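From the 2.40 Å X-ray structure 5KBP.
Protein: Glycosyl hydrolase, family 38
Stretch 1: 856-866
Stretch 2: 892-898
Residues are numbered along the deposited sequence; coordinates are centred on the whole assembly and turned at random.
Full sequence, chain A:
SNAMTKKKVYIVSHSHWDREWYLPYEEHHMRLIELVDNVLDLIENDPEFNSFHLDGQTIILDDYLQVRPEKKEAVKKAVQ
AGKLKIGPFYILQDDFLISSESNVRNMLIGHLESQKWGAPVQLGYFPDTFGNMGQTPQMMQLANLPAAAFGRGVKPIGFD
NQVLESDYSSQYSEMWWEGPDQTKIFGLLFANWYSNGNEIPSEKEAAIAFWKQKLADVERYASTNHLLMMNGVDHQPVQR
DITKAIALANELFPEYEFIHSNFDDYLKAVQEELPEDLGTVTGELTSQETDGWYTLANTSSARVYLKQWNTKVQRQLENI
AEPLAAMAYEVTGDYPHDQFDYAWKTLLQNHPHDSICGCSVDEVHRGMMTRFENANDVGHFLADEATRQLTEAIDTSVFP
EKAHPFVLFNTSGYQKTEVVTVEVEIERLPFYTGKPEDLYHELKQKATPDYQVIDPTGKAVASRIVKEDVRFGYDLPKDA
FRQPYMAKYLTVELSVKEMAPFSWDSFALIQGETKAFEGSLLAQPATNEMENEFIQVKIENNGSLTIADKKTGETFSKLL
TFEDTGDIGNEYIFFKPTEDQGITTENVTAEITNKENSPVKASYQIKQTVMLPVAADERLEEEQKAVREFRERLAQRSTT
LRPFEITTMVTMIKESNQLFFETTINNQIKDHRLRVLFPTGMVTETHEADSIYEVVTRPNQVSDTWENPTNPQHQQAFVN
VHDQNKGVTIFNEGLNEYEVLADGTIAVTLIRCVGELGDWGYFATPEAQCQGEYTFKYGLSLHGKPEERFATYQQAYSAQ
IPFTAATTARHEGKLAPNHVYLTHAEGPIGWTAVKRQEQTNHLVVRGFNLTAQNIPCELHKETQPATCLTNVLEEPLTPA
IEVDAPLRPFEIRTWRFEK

Stretch 1, residues 856-866: PCELHKETQPA
Stretch 2 892-898: IRTWRFE

Two segments of one chain meet mainly through side chains, with a few backbone atoms in contact, and with no hydrogen bond between them among the modelled atoms. Residues 892-897 form an extended strand whose Arg893, Trp895 and Phe897 reach the other stretch; Arg893 CA lies 9.5 Å from Cys857 CA, whereas Phe897 CA approaches Ala866 CA to 5.1 Å.

Stretch 1 begins extended, with Cys857 and Leu859 directing CA-to-CB toward the strand and Pro856 and Glu858 directing it away. Cys857 (chi1 t) is small and polarizable, and its SG sits at the edge of the Trp895 ring, 3.6 Å from CZ2 of Trp895. Its carbonyl lies near the plane of the Arg893 guanidinium, but at 3.8 Å from Cys857 O to Arg893 NH1 this is only proximity; NH1 is satisfied elsewhere in the structure. Leu859 (t, p) lays CD2 over one face of the Trp895 indole, 3.6 Å from CD2 of Trp895, and the same Leu859 methyl reaches the Phe897 edge, 3.7 Å from CE1 of Phe897. One apolar methyl, CD2, thus touches both aromatics, each with chi1 m.

His860 turns away. Lys861 (t, t, t, p) puts its aliphatic base over Phe897, CB lying 3.7 Å from CE2 of Phe897, while its amine leads away to a partner elsewhere.

A type I' turn, Lys861 to Gln864, then reverses the chain. Glu862 (53/48) and Thr863 (66/2) take its positive phi values, and two backbone hydrogen bonds close it: Lys861 N to Gln864 O and Gln864 N to Lys861 O, each 2.9 Å. The turn brings Gln864 O to the Phe897 edge.

Past Pro865 (-72/172), Ala866 CB covers the Phe897 face opposite Lys861, 3.8 Å from CZ of Phe897, and touches the Trp895 edge, 3.5 Å from CD1 of Trp895. The methyl of alanine is compact enough to touch both rings, which lie roughly at right angles as seen from CB.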

# COMPACT_ATOMS: atom_id res chain seq x y z
N PRO A 856 -6.37 34.20 31.23
CA PRO A 856 -7.75 33.73 31.42
C PRO A 856 -8.16 32.81 30.28
O PRO A 856 -7.86 33.06 29.11
CB PRO A 856 -8.57 35.02 31.43
CG PRO A 856 -7.75 35.99 30.63
CD PRO A 856 -6.32 35.65 30.93
N CYS A 857 -8.86 31.73 30.64
CA CYS A 857 -9.28 30.75 29.64
C CYS A 857 -10.59 30.11 30.11
O CYS A 857 -10.58 29.11 30.84
CB CYS A 857 -8.20 29.70 29.39
SG CYS A 857 -8.50 28.65 27.95
N GLU A 858 -11.71 30.69 29.69
CA GLU A 858 -13.03 30.14 29.93
C GLU A 858 -13.64 29.73 28.60
O GLU A 858 -13.68 30.52 27.65
CB GLU A 858 -13.93 31.16 30.63
N LEU A 859 -14.10 28.48 28.52
CA LEU A 859 -14.66 27.92 27.30
C LEU A 859 -16.15 27.64 27.51
O LEU A 859 -16.53 27.06 28.53
CB LEU A 859 -13.93 26.63 26.91
CG LEU A 859 -14.27 26.00 25.56
CD1 LEU A 859 -13.75 26.85 24.41
CD2 LEU A 859 -13.72 24.58 25.48
N HIS A 860 -16.97 28.05 26.55
CA HIS A 860 -18.41 27.90 26.64
C HIS A 860 -18.96 27.24 25.38
O HIS A 860 -18.44 27.43 24.28
CB HIS A 860 -19.10 29.25 26.85
CG HIS A 860 -18.85 29.86 28.19
ND1 HIS A 860 -19.59 29.54 29.31
CD2 HIS A 860 -17.94 30.77 28.60
CE1 HIS A 860 -19.15 30.23 30.34
NE2 HIS A 860 -18.14 30.98 29.94
N LYS A 861 -20.02 26.46 25.57
CA LYS A 861 -20.74 25.81 24.48
C LYS A 861 -22.21 26.20 24.61
O LYS A 861 -22.90 25.72 25.51
CB LYS A 861 -20.57 24.29 24.52
CG LYS A 861 -21.55 23.53 23.64
CD LYS A 861 -21.28 22.03 23.68
CE LYS A 861 -22.52 21.22 23.34
NZ LYS A 861 -23.14 21.63 22.05
N GLU A 862 -22.68 27.07 23.71
CA GLU A 862 -24.04 27.60 23.75
C GLU A 862 -24.34 28.21 25.12
O GLU A 862 -25.37 27.93 25.75
CB GLU A 862 -25.06 26.52 23.39
N THR A 863 -23.41 29.04 25.60
CA THR A 863 -23.43 29.73 26.88
C THR A 863 -23.31 28.78 28.07
O THR A 863 -23.33 29.25 29.22
CB THR A 863 -24.68 30.60 27.07
N GLN A 864 -23.18 27.47 27.85
CA GLN A 864 -23.04 26.53 28.95
C GLN A 864 -21.57 26.24 29.22
O GLN A 864 -20.84 25.88 28.28
CB GLN A 864 -23.78 25.23 28.64
N PRO A 865 -21.10 26.39 30.45
CA PRO A 865 -19.69 26.13 30.75
C PRO A 865 -19.39 24.64 30.70
O PRO A 865 -20.28 23.79 30.60
CB PRO A 865 -19.51 26.69 32.16
CG PRO A 865 -20.87 26.59 32.77
CD PRO A 865 -21.85 26.84 31.64
N ALA A 866 -18.10 24.33 30.79
CA ALA A 866 -17.65 22.94 30.76
C ALA A 866 -17.99 22.24 32.07
O ALA A 866 -18.16 22.86 33.12
CB ALA A 866 -16.15 22.87 30.49
N ILE A 892 -1.47 22.21 29.06
CA ILE A 892 -2.30 21.53 28.07
C ILE A 892 -3.63 21.22 28.75
O ILE A 892 -3.73 20.27 29.53
CB ILE A 892 -1.63 20.27 27.52
CG1 ILE A 892 -0.21 20.58 27.05
CG2 ILE A 892 -2.45 19.69 26.39
CD1 ILE A 892 0.60 19.34 26.74
N ARG A 893 -4.64 22.03 28.47
CA ARG A 893 -5.94 21.89 29.12
C ARG A 893 -6.92 21.18 28.20
O ARG A 893 -6.99 21.46 27.00
CB ARG A 893 -6.49 23.26 29.52
CG ARG A 893 -7.80 23.19 30.30
CD ARG A 893 -8.10 24.51 30.99
NE ARG A 893 -7.15 24.81 32.05
CZ ARG A 893 -7.21 25.89 32.83
NH1 ARG A 893 -8.18 26.77 32.66
NH2 ARG A 893 -6.30 26.08 33.77
N THR A 894 -7.69 20.25 28.78
CA THR A 894 -8.70 19.49 28.06
C THR A 894 -10.04 19.63 28.77
O THR A 894 -10.12 19.41 29.98
CB THR A 894 -8.31 18.01 27.95
OG1 THR A 894 -7.01 17.90 27.37
CG2 THR A 894 -9.31 17.26 27.09
N TRP A 895 -11.07 20.00 28.02
CA TRP A 895 -12.41 20.18 28.56
C TRP A 895 -13.28 18.97 28.26
O TRP A 895 -12.98 18.15 27.38
CB TRP A 895 -13.07 21.44 27.97
CG TRP A 895 -12.46 22.73 28.42
CD1 TRP A 895 -12.92 23.55 29.41
CD2 TRP A 895 -11.29 23.37 27.88
NE1 TRP A 895 -12.10 24.66 29.52
CE2 TRP A 895 -11.10 24.57 28.59
CE3 TRP A 895 -10.40 23.04 26.86
CZ2 TRP A 895 -10.05 25.43 28.32
CZ3 TRP A 895 -9.35 23.90 26.59
CH2 TRP A 895 -9.18 25.08 27.32
N ARG A 896 -14.37 18.86 29.01
CA ARG A 896 -15.39 17.84 28.79
C ARG A 896 -16.76 18.47 28.96
O ARG A 896 -17.05 19.06 30.00
CB ARG A 896 -15.23 16.66 29.75
CG ARG A 896 -16.43 15.72 29.75
CD ARG A 896 -16.49 14.85 30.99
NE ARG A 896 -15.55 13.74 30.94
CZ ARG A 896 -15.52 12.75 31.83
NH1 ARG A 896 -16.39 12.73 32.84
NH2 ARG A 896 -14.63 11.77 31.71
N PHE A 897 -17.60 18.34 27.93
CA PHE A 897 -18.98 18.83 27.96
C PHE A 897 -19.91 17.63 27.96
O PHE A 897 -19.96 16.88 26.98
CB PHE A 897 -19.26 19.75 26.77
CG PHE A 897 -18.50 21.05 26.80
CD1 PHE A 897 -17.23 21.14 26.26
CD2 PHE A 897 -19.06 22.18 27.37
CE1 PHE A 897 -16.53 22.33 26.29
CE2 PHE A 897 -18.37 23.38 27.40
CZ PHE A 897 -17.10 23.45 26.85
N GLU A 898 -20.65 17.45 29.05
CA GLU A 898 -21.57 16.32 29.15
C GLU A 898 -22.86 16.59 28.38
O GLU A 898 -23.37 15.71 27.68
CB GLU A 898 -21.89 16.02 30.62
CG GLU A 898 -20.67 15.62 31.44
CD GLU A 898 -20.95 14.46 32.37
OE1 GLU A 898 -22.14 14.16 32.60
OE2 GLU A 898 -19.98 13.85 32.86